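Local coordinates for PhnB-like domain-containing protein (Pseudomonas aeruginosa, PDB 1U69) that is of unknown function but belongs to the PhnB-like group of the glyoxalase clan and may take part in drug resistance, at residues A[82-87]-A[91-96]; A[95-100]-A[118-123]. All coordinates share one frame; numbering follows the deposited sequence.

Contact 1: residues A[82-87]-A[91-96]; sequences VATDDQ and DRLWNA
A strand-to-helix turn joins strand 78-84 to helix 87-99, and across it Val82 and Thr84 pack on Leu93 while Gln87 is bonded to Asp91 one turn further along. The apolar part rests on one methyl: CD1 of Leu93 lies 3.9 Å from CG1 of Val82 and 4.2 Å from CG2 of Thr84. Val82 meets the leucine at about a right angle; Thr84 runs past it in the opposite sense. With chi1 at 53°, Thr84 turns CG2 to Leu93 and leaves OG1 to hydrogen-bond with OG1 of Thr90, so a beta-branched threonine serves both the core and the helix start. Asp86, the N-cap residue, accepts a bond from the backbone N of Glu89 through OD1. The strand leads through a two-residue turn into the helix, and the order strand, helix, three strands from 78 to 122 is the beta-alpha-beta-beta-beta topology characteristic of the glyoxalase clan; the helix packs over one face of its own sheet. At the first turn Asp91 N donates to Gln87 O at 2.8 Å, the regular helical bond, and a second bond between side chains runs alongside it: Gln87 NE2 to Asp91 OD1, 2.9 Å and nearly straight at 164°. The acceptor lies in the glutamine amide plane, yet the amide approaches from 34° out of the carboxylate plane, on the syn side. A bend at chi2 turns the glutamine side chain toward it. Arg149 forms a salt bridge with the same OD1, while the Gln87 amide also bonds to backbone atoms of Ile150 and Ile152, tying the helix to the chain around the start of helix 152-159.

Contact 2: residues A[95-100]-A[118-123]; sequences NAIVDN and WQITPR
Ile97, on the inner face of helix 87-99, packs against Trp118 and Ile120 of strand 117-122 in a wholly apolar helix-on-sheet contact. Its aliphatic part is centred on the delta methyl of the helix residue. Ile97 CD1 and Ile120 CD1 meet tip to tip at 3.6 Å, and the same Ile97 methyl lies 3.8 Å from Trp118 CB. Ile97 therefore fits between alternate strand residues, both of which direct their side chains to the helix, while Gln119 between them points away. A long, branched side chain suits this place: CG1, anti to the carbonyl carbon (chi1 -63°), carries CD1 on to the strand, while CG2 is left to pack on the indole.

The aromatic part concerns one face of the indole. Ile97 CG1 lies over that face; Ile97 CD1 is 3.8 Å from Trp118 CG, and Ile97 CG2 is 4.0 Å from Trp118 CD1. The side chains cross at about a right angle, and both branches of Ile97 lie near the five-membered ring. Tryptophan offers a broad apolar surface for this packing and still has one polar atom to satisfy within the buried setting; NE1 does so by hydrogen bonding to Asp112 OD2.

Other rings pack against the indole: Phe28 stacks with it, Tyr24 meets it edge-to-face, and Phe80 joins from the adjoining strand 78-84. Ile97 also touches Phe28 and, on strand 109-111, Cys110, whereas Ile120 reaches Leu93 and Thr90 earlier on the same helix. The contact thus lies where helix 87-99 covers its sheet, with strand 117-122 running between parallel strand 78-84 and antiparallel strand 109-111.

Both contacts belong to one layer, helix 87-99 over its sheet, and their centres are 6 Å apart. Contact 1 holds the helix's beginning to strand 78-84, outermost within this chain; contact 2 holds its last turn, through Ile97, to the adjacent inner strand 117-122. The strands are joined by backbone bonds such as Val82 N to Gln119 O, 2.8 Å. Both contacts are buried, but contact 2 lies nearer the centre of the chain and is entirely apolar, whereas contact 1 adds polar bonds at its partly exposed turn. The second subunit reaches both: Val82 pairs with one of its strands, extending the sheet across the interface, and Gln119 packs on its Cys10.

Contact 1: residues A[82-87]-A[91-96]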
loop_
_atom_site.group_PDB
_atom_site.type_symbol
_atom_site.label_atom_id
_atom_site.label_comp_id
_atom_site.label_asym_id
_atom_site.label_seq_id
_atom_site.Cartn_x
_atom_site.Cartn_y
_atom_site.Cartn_z
ATOM N N VAL A 82 9.616 0.823 -9.205
ATOM C CA VAL A 82 8.487 1.667 -9.538
ATOM C C VAL A 82 7.736 1.012 -10.683
ATOM O O VAL A 82 8.303 0.749 -11.737
ATOM C CB VAL A 82 8.950 3.083 -9.966
ATOM C CG1 VAL A 82 7.750 3.927 -10.372
ATOM C CG2 VAL A 82 9.758 3.756 -8.845
ATOM N N ALA A 83 6.466 0.731 -10.451
ATOM C CA ALA A 83 5.613 0.069 -11.432
ATOM C C ALA A 83 5.051 1.109 -12.383
ATOM O O ALA A 83 4.480 2.099 -11.941
ATOM C CB ALA A 83 4.497 -0.656 -10.743
ATOM N N THR A 84 5.208 0.895 -13.689
ATOM C CA THR A 84 4.668 1.863 -14.667
ATOM C C THR A 84 3.572 1.220 -15.528
ATOM O O THR A 84 3.580 0.020 -15.792
ATOM C CB THR A 84 5.783 2.478 -15.540
ATOM O OG1 THR A 84 6.570 1.449 -16.156
ATOM C CG2 THR A 84 6.780 3.246 -14.697
ATOM N N ASP A 85 2.601 2.019 -15.974
ATOM C CA ASP A 85 1.483 1.463 -16.744
ATOM C C ASP A 85 1.609 1.615 -18.261
ATOM O O ASP A 85 0.867 0.971 -18.990
ATOM C CB ASP A 85 0.156 2.089 -16.316
ATOM C CG ASP A 85 -0.543 1.304 -15.226
ATOM O OD1 ASP A 85 -0.138 0.148 -14.920
ATOM O OD2 ASP A 85 -1.525 1.788 -14.630
ATOM N N ASP A 86 2.525 2.456 -18.727
ATOM C CA ASP A 86 2.744 2.593 -20.168
ATOM C C ASP A 86 4.153 3.073 -20.516
ATOM O O ASP A 86 4.956 3.367 -19.629
ATOM C CB ASP A 86 1.674 3.510 -20.790
ATOM C CG ASP A 86 1.636 4.908 -20.183
ATOM O OD1 ASP A 86 2.654 5.430 -19.687
ATOM O OD2 ASP A 86 0.597 5.593 -20.191
ATOM N N GLN A 87 4.442 3.173 -21.814
ATOM C CA GLN A 87 5.783 3.504 -22.272
ATOM C C GLN A 87 6.110 4.947 -21.956
ATOM O O GLN A 87 7.258 5.263 -21.663
ATOM C CB GLN A 87 5.940 3.237 -23.774
ATOM C CG GLN A 87 7.376 3.219 -24.259
ATOM C CD GLN A 87 8.169 2.092 -23.646
ATOM O OE1 GLN A 87 7.807 0.932 -23.801
ATOM N NE2 GLN A 87 9.236 2.430 -22.924
ATOM N N ASP A 91 9.419 5.952 -19.970
ATOM C CA ASP A 91 10.457 6.810 -20.506
ATOM C C ASP A 91 10.686 8.037 -19.651
ATOM O O ASP A 91 11.823 8.429 -19.415
ATOM C CB ASP A 91 10.104 7.275 -21.930
ATOM C CG ASP A 91 10.052 6.139 -22.916
ATOM O OD1 ASP A 91 10.463 5.013 -22.568
ATOM O OD2 ASP A 91 9.589 6.284 -24.072
ATOM N N ARG A 92 9.607 8.643 -19.172
ATOM C CA ARG A 92 9.733 9.899 -18.446
ATOM C C ARG A 92 10.532 9.704 -17.171
ATOM O O ARG A 92 11.411 10.507 -16.857
ATOM C CB ARG A 92 8.359 10.505 -18.127
ATOM C CG ARG A 92 8.465 11.870 -17.498
ATOM C CD ARG A 92 7.118 12.454 -17.073
ATOM N NE ARG A 92 6.569 11.913 -15.816
ATOM C CZ ARG A 92 7.060 12.156 -14.594
ATOM N NH1 ARG A 92 8.137 12.929 -14.424
ATOM N NH2 ARG A 92 6.451 11.635 -13.527
ATOM N N LEU A 93 10.236 8.631 -16.437
ATOM C CA LEU A 93 10.853 8.401 -15.144
ATOM C C LEU A 93 12.295 7.936 -15.302
ATOM O O LEU A 93 13.193 8.404 -14.592
ATOM C CB LEU A 93 10.015 7.401 -14.331
ATOM C CG LEU A 93 8.640 7.917 -13.870
ATOM C CD1 LEU A 93 7.971 6.874 -12.957
ATOM C CD2 LEU A 93 8.759 9.242 -13.159
ATOM N N TRP A 94 12.512 7.026 -16.226
ATOM C CA TRP A 94 13.863 6.551 -16.545
ATOM C C TRP A 94 14.773 7.728 -16.931
ATOM O O TRP A 94 15.865 7.905 -16.391
ATOM C CB TRP A 94 13.779 5.542 -17.685
ATOM C CG TRP A 94 15.109 5.125 -18.257
ATOM C CD1 TRP A 94 15.818 5.757 -19.234
ATOM C CD2 TRP A 94 15.882 3.979 -17.886
ATOM N NE1 TRP A 94 16.982 5.080 -19.503
ATOM C CE2 TRP A 94 17.048 3.983 -18.676
ATOM C CE3 TRP A 94 15.704 2.944 -16.961
ATOM C CZ2 TRP A 94 18.026 2.995 -18.581
ATOM C CZ3 TRP A 94 16.680 1.986 -16.849
ATOM C CH2 TRP A 94 17.820 2.002 -17.663
ATOM N N ASN A 95 14.293 8.552 -17.845
ATOM C CA ASN A 95 15.078 9.682 -18.314
ATOM C C ASN A 95 15.338 10.697 -17.207
ATOM O O ASN A 95 16.425 11.267 -17.133
ATOM C CB ASN A 95 14.382 10.345 -19.487
ATOM C CG ASN A 95 14.482 9.532 -20.761
ATOM O OD1 ASN A 95 15.402 8.723 -20.943
ATOM N ND2 ASN A 95 13.517 9.732 -21.653
ATOM N N ALA A 96 14.355 10.915 -16.343
ATOM C CA ALA A 96 14.518 11.864 -15.243
ATOM C C ALA A 96 15.661 11.483 -14.320
ATOM O O ALA A 96 16.500 12.325 -13.991
ATOM C CB ALA A 96 13.221 11.993 -14.459
#

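Contact 2: residues A[95-100]-A[118-123]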
loop_
_atom_site.group_PDB
_atom_site.type_symbol
_atom_site.label_atom_id
_atom_site.label_comp_id
_atom_site.label_asym_id
_atom_site.label_seq_id
_atom_site.Cartn_x
_atom_site.Cartn_y
_atom_site.Cartn_z
ATOM N N ASN A 95 14.293 8.552 -17.845
ATOM C CA ASN A 95 15.078 9.682 -18.314
ATOM C C ASN A 95 15.338 10.697 -17.207
ATOM O O ASN A 95 16.425 11.267 -17.133
ATOM C CB ASN A 95 14.382 10.345 -19.487
ATOM C CG ASN A 95 14.482 9.532 -20.761
ATOM O OD1 ASN A 95 15.402 8.723 -20.943
ATOM N ND2 ASN A 95 13.517 9.732 -21.653
ATOM N N ALA A 96 14.355 10.915 -16.343
ATOM C CA ALA A 96 14.518 11.864 -15.243
ATOM C C ALA A 96 15.661 11.483 -14.320
ATOM O O ALA A 96 16.500 12.325 -13.991
ATOM C CB ALA A 96 13.221 11.993 -14.459
ATOM N N ILE A 97 15.705 10.204 -13.933
ATOM C CA ILE A 97 16.719 9.704 -13.010
ATOM C C ILE A 97 18.087 9.727 -13.687
ATOM O O ILE A 97 19.083 10.181 -13.113
ATOM C CB ILE A 97 16.349 8.273 -12.505
ATOM C CG1 ILE A 97 15.039 8.308 -11.699
ATOM C CG2 ILE A 97 17.467 7.679 -11.680
ATOM C CD1 ILE A 97 14.273 6.995 -11.716
ATOM N N VAL A 98 18.140 9.223 -14.908
ATOM C CA VAL A 98 19.395 9.049 -15.614
ATOM C C VAL A 98 19.974 10.409 -16.018
ATOM O O VAL A 98 21.166 10.675 -15.839
ATOM C CB VAL A 98 19.191 8.149 -16.862
ATOM C CG1 VAL A 98 20.435 8.155 -17.768
ATOM C CG2 VAL A 98 18.864 6.726 -16.426
ATOM N N ASP A 99 19.119 11.283 -16.510
ATOM C CA ASP A 99 19.604 12.564 -17.002
ATOM C C ASP A 99 20.129 13.459 -15.888
ATOM O O ASP A 99 21.048 14.217 -16.121
ATOM C CB ASP A 99 18.519 13.332 -17.742
ATOM C CG ASP A 99 18.100 12.669 -19.037
ATOM O OD1 ASP A 99 18.861 11.840 -19.598
ATOM O OD2 ASP A 99 16.996 12.947 -19.551
ATOM N N ASN A 100 19.523 13.431 -14.707
ATOM C CA ASN A 100 19.966 14.325 -13.630
ATOM C C ASN A 100 21.168 13.771 -12.887
ATOM O O ASN A 100 21.076 13.454 -11.702
ATOM C CB ASN A 100 18.841 14.638 -12.640
ATOM C CG ASN A 100 19.316 15.507 -11.464
ATOM O OD1 ASN A 100 19.932 16.572 -11.651
ATOM N ND2 ASN A 100 19.039 15.050 -10.250
ATOM N N TRP A 118 17.219 2.727 -8.736
ATOM C CA TRP A 118 15.801 2.697 -9.062
ATOM C C TRP A 118 15.588 1.663 -10.151
ATOM O O TRP A 118 16.456 1.487 -10.996
ATOM C CB TRP A 118 15.348 4.068 -9.587
ATOM C CG TRP A 118 15.443 5.146 -8.576
ATOM C CD1 TRP A 118 16.564 5.826 -8.213
ATOM C CD2 TRP A 118 14.383 5.660 -7.766
ATOM N NE1 TRP A 118 16.266 6.741 -7.230
ATOM C CE2 TRP A 118 14.934 6.658 -6.938
ATOM C CE3 TRP A 118 13.014 5.381 -7.661
ATOM C CZ2 TRP A 118 14.174 7.380 -6.022
ATOM C CZ3 TRP A 118 12.261 6.096 -6.738
ATOM C CH2 TRP A 118 12.846 7.076 -5.927
ATOM N N GLN A 119 14.446 0.980 -10.115
ATOM C CA GLN A 119 13.985 0.138 -11.211
ATOM C C GLN A 119 12.698 0.755 -11.749
ATOM O O GLN A 119 11.763 0.995 -10.995
ATOM C CB GLN A 119 13.688 -1.281 -10.737
ATOM C CG GLN A 119 14.885 -2.051 -10.211
ATOM C CD GLN A 119 14.443 -3.386 -9.663
ATOM O OE1 GLN A 119 13.866 -4.184 -10.404
ATOM N NE2 GLN A 119 14.676 -3.631 -8.368
ATOM N N ILE A 120 12.665 1.053 -13.046
ATOM C CA ILE A 120 11.474 1.548 -13.695
ATOM C C ILE A 120 10.928 0.361 -14.475
ATOM O O ILE A 120 11.441 0.011 -15.536
ATOM C CB ILE A 120 11.778 2.759 -14.610
ATOM C CG1 ILE A 120 12.586 3.842 -13.854
ATOM C CG2 ILE A 120 10.481 3.304 -15.183
ATOM C CD1 ILE A 120 11.996 4.321 -12.577
ATOM N N THR A 121 9.937 -0.292 -13.872
ATOM C CA THR A 121 9.514 -1.644 -14.236
ATOM C C THR A 121 8.050 -1.665 -14.661
ATOM O O THR A 121 7.156 -1.623 -13.826
ATOM C CB THR A 121 9.702 -2.581 -13.028
ATOM O OG1 THR A 121 11.056 -2.512 -12.571
ATOM C CG2 THR A 121 9.487 -4.047 -13.406
ATOM N N PRO A 122 7.789 -1.729 -15.959
ATOM C CA PRO A 122 6.402 -1.817 -16.424
ATOM C C PRO A 122 5.649 -2.976 -15.766
ATOM O O PRO A 122 6.206 -4.061 -15.637
ATOM C CB PRO A 122 6.570 -2.035 -17.927
ATOM C CG PRO A 122 7.849 -1.379 -18.237
ATOM C CD PRO A 122 8.748 -1.685 -17.074
ATOM N N ARG A 123 4.410 -2.752 -15.321
ATOM C CA ARG A 123 3.628 -3.840 -14.738
ATOM C C ARG A 123 3.515 -5.027 -15.716
ATOM O O ARG A 123 3.443 -6.176 -15.294
ATOM C CB ARG A 123 2.229 -3.356 -14.338
ATOM C CG ARG A 123 2.202 -2.579 -13.039
ATOM C CD ARG A 123 0.853 -2.648 -12.277
ATOM N NE ARG A 123 0.867 -1.857 -11.038
ATOM C CZ ARG A 123 0.814 -0.533 -11.003
ATOM N NH1 ARG A 123 0.750 0.164 -12.130
ATOM N NH2 ARG A 123 0.842 0.108 -9.847
#